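Local coordinates for conserved hypothetical protein (Bacteroides thetaiotaomicron, PDB 2FB6) that is of unknown function but folds as a small alpha/beta domain built around a parallel five-stranded sheet, at residues M100-P103 with L104-L108. Residues are numbered along the deposited sequence; the frame is centred on the assembly and turned at random. Where two conformers were deposited one is given.
Sequences MGIP and LTEYL
Met-100, just ahead of helix 101-109, gives its carbonyl O to Leu-104 N at 3.0 Å, and the i to i+4 ladder runs on through Thr-105, Glu-106 and Tyr-107, which donate to Gly-101, Ile-102 and Pro-103. Pro-103, with no N-H to give, sits in the first turn, where the backbone nitrogens have no helical carbonyl four residues back. Thr-105 doubles its grip on the turn before it: OG1, held beside its own backbone N (chi1 -55°), donates to Gly-101 O at 2.7 Å, so that this carbonyl takes the amide and the hydroxyl from either side of its plane. With CG beside the backbone N and anti to the carbonyl carbon (chi1 -57°), the ring of Tyr-107 turns back along the helix and lays one face over Pro-103 O, which stands 3.1 Å above the ring plane, displaced from the ring centre. Further out, Tyr-107 CZ meets Pro-103 CB at 4.0 Å. The selenomethionine side chain of Met-100 runs across the tyrosine, roughly perpendicular to it, its CE 4.0 Å from Tyr-107 CE2. Putting an alanine at Tyr-107 would probably open a gap beside Pro-103 and Met-100 CE and leave Glu-75 without its hydroxyl partner. That bond, from Tyr-107 OH to Glu-75 OE2, ties the helix to strand 73-77, while Met-100 and Tyr-107 both pack on Ile-45 of strand 41-46 and Pro-103 rests against Arg-98 of strand 96-98.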
HETATM    1  N   MSE A 100       6.045  -7.734  -8.155  1.00 12.28           N
HETATM    2  CA  MSE A 100       5.072  -8.049  -7.099  1.00 12.40           C
HETATM    3  C   MSE A 100       4.402  -9.412  -7.207  1.00 12.22           C
HETATM    4  O   MSE A 100       3.617  -9.774  -6.329  1.00 13.03           O
HETATM    5  CB  MSE A 100       3.990  -6.954  -7.035  1.00 12.90           C
HETATM    6  CG  MSE A 100       4.380  -5.744  -6.234  1.00 15.93           C
HETATM    7 SE   MSE A 100       4.777  -6.188  -4.378  0.70 14.92          SE
HETATM    8  CE  MSE A 100       3.218  -7.153  -3.840  1.00 17.97           C
ATOM      9  N   GLY A 101       4.710 -10.172  -8.256  1.00 12.31           N
ATOM     10  CA  GLY A 101       4.032 -11.452  -8.467  1.00 12.58           C
ATOM     11  C   GLY A 101       4.285 -12.468  -7.370  1.00 13.19           C
ATOM     12  O   GLY A 101       3.342 -13.077  -6.820  1.00 13.37           O
ATOM     13  N   ILE A 102       5.560 -12.643  -7.031  1.00 13.31           N
ATOM     14  CA  ILE A 102       5.920 -13.581  -5.966  1.00 14.02           C
ATOM     15  C   ILE A 102       5.408 -13.099  -4.604  1.00 13.35           C
ATOM     16  O   ILE A 102       4.778 -13.871  -3.894  1.00 13.33           O
ATOM     17  CB  ILE A 102       7.455 -13.870  -5.954  1.00 14.85           C
ATOM     18  CG1 ILE A 102       7.857 -14.621  -7.218  1.00 17.62           C
ATOM     19  CG2 ILE A 102       7.872 -14.641  -4.684  1.00 16.30           C
ATOM     20  CD1 ILE A 102       7.116 -15.903  -7.417  1.00 19.64           C
ATOM     21  N   PRO A 103       5.694 -11.839  -4.227  1.00 13.36           N
ATOM     22  CA  PRO A 103       5.148 -11.368  -2.955  1.00 12.98           C
ATOM     23  C   PRO A 103       3.635 -11.553  -2.800  1.00 12.35           C
ATOM     24  O   PRO A 103       3.183 -12.064  -1.763  1.00 12.04           O
ATOM     25  CB  PRO A 103       5.558  -9.888  -2.926  1.00 13.20           C
ATOM     26  CG  PRO A 103       6.834  -9.859  -3.712  1.00 14.35           C
ATOM     27  CD  PRO A 103       6.609 -10.842  -4.830  1.00 13.81           C
ATOM     28  N   LEU A 104       2.842 -11.145  -3.790  1.00 12.47           N
ATOM     29  CA  LEU A 104       1.393 -11.298  -3.645  1.00 11.71           C
ATOM     30  C   LEU A 104       1.007 -12.759  -3.490  1.00 12.10           C
ATOM     31  O   LEU A 104       0.158 -13.101  -2.663  1.00 12.14           O
ATOM     32  CB  LEU A 104       0.634 -10.657  -4.802  1.00 11.70           C
ATOM     33  CG  LEU A 104      -0.894 -10.789  -4.713  1.00 11.06           C
ATOM     34  CD1 LEU A 104      -1.502 -10.234  -3.398  1.00 12.90           C
ATOM     35  CD2 LEU A 104      -1.538 -10.107  -5.900  1.00 11.71           C
ATOM     36  N   THR A 105       1.621 -13.615  -4.298  1.00 12.40           N
ATOM     37  CA  THR A 105       1.370 -15.045  -4.198  1.00 12.90           C
ATOM     38  C   THR A 105       1.671 -15.520  -2.783  1.00 13.75           C
ATOM     39  O   THR A 105       0.845 -16.216  -2.174  1.00 14.70           O
ATOM     40  CB  THR A 105       2.185 -15.834  -5.250  1.00 13.26           C
ATOM     41  OG1 THR A 105       1.900 -15.320  -6.560  1.00 12.13           O
ATOM     42  CG2 THR A 105       1.828 -17.330  -5.201  1.00 13.91           C
ATOM     43  N   GLU A 106       2.819 -15.123  -2.240  1.00 14.12           N
ATOM     44  CA  GLU A 106       3.176 -15.542  -0.891  0.60 14.58           C
ATOM     45  C   GLU A 106       2.180 -15.040   0.146  1.00 14.07           C
ATOM     46  O   GLU A 106       1.780 -15.784   1.051  1.00 13.96           O
ATOM     47  CB  GLU A 106       4.597 -15.098  -0.552  0.60 15.23           C
ATOM     48  CG  GLU A 106       5.653 -15.859  -1.353  0.60 17.86           C
ATOM     49  CD  GLU A 106       5.793 -17.302  -0.904  0.60 21.48           C
ATOM     50  OE1 GLU A 106       6.077 -17.525   0.298  0.60 21.57           O
ATOM     51  OE2 GLU A 106       5.609 -18.212  -1.740  0.60 21.76           O
ATOM     52  N   TYR A 107       1.762 -13.779   0.017  1.00 12.92           N
ATOM     53  CA  TYR A 107       0.799 -13.226   0.978  1.00 12.38           C
ATOM     54  C   TYR A 107      -0.482 -14.046   0.966  1.00 12.31           C
ATOM     55  O   TYR A 107      -1.037 -14.370   2.016  1.00 12.35           O
ATOM     56  CB  TYR A 107       0.459 -11.761   0.669  1.00 11.89           C
ATOM     57  CG  TYR A 107       1.640 -10.802   0.625  1.00 11.95           C
ATOM     58  CD1 TYR A 107       2.783 -10.994   1.426  1.00 11.84           C
ATOM     59  CD2 TYR A 107       1.586  -9.666  -0.175  1.00 12.42           C
ATOM     60  CE1 TYR A 107       3.864 -10.099   1.377  1.00 12.89           C
ATOM     61  CE2 TYR A 107       2.653  -8.767  -0.215  1.00 11.17           C
ATOM     62  CZ  TYR A 107       3.781  -8.983   0.570  1.00 12.09           C
ATOM     63  OH  TYR A 107       4.831  -8.091   0.544  1.00 13.26           O
ATOM     64  N   LEU A 108      -0.949 -14.386  -0.222  1.00 12.93           N
ATOM     65  CA  LEU A 108      -2.177 -15.172  -0.339  1.00 12.79           C
ATOM     66  C   LEU A 108      -1.984 -16.585   0.215  1.00 13.59           C
ATOM     67  O   LEU A 108      -2.829 -17.084   0.966  1.00 14.38           O
ATOM     68  CB  LEU A 108      -2.616 -15.228  -1.805  1.00 12.97           C
ATOM     69  CG  LEU A 108      -3.236 -13.930  -2.325  1.00 13.37           C
ATOM     70  CD1 LEU A 108      -3.146 -13.832  -3.854  1.00 13.85           C
ATOM     71  CD2 LEU A 108      -4.694 -13.778  -1.846  1.00 13.68           C
TER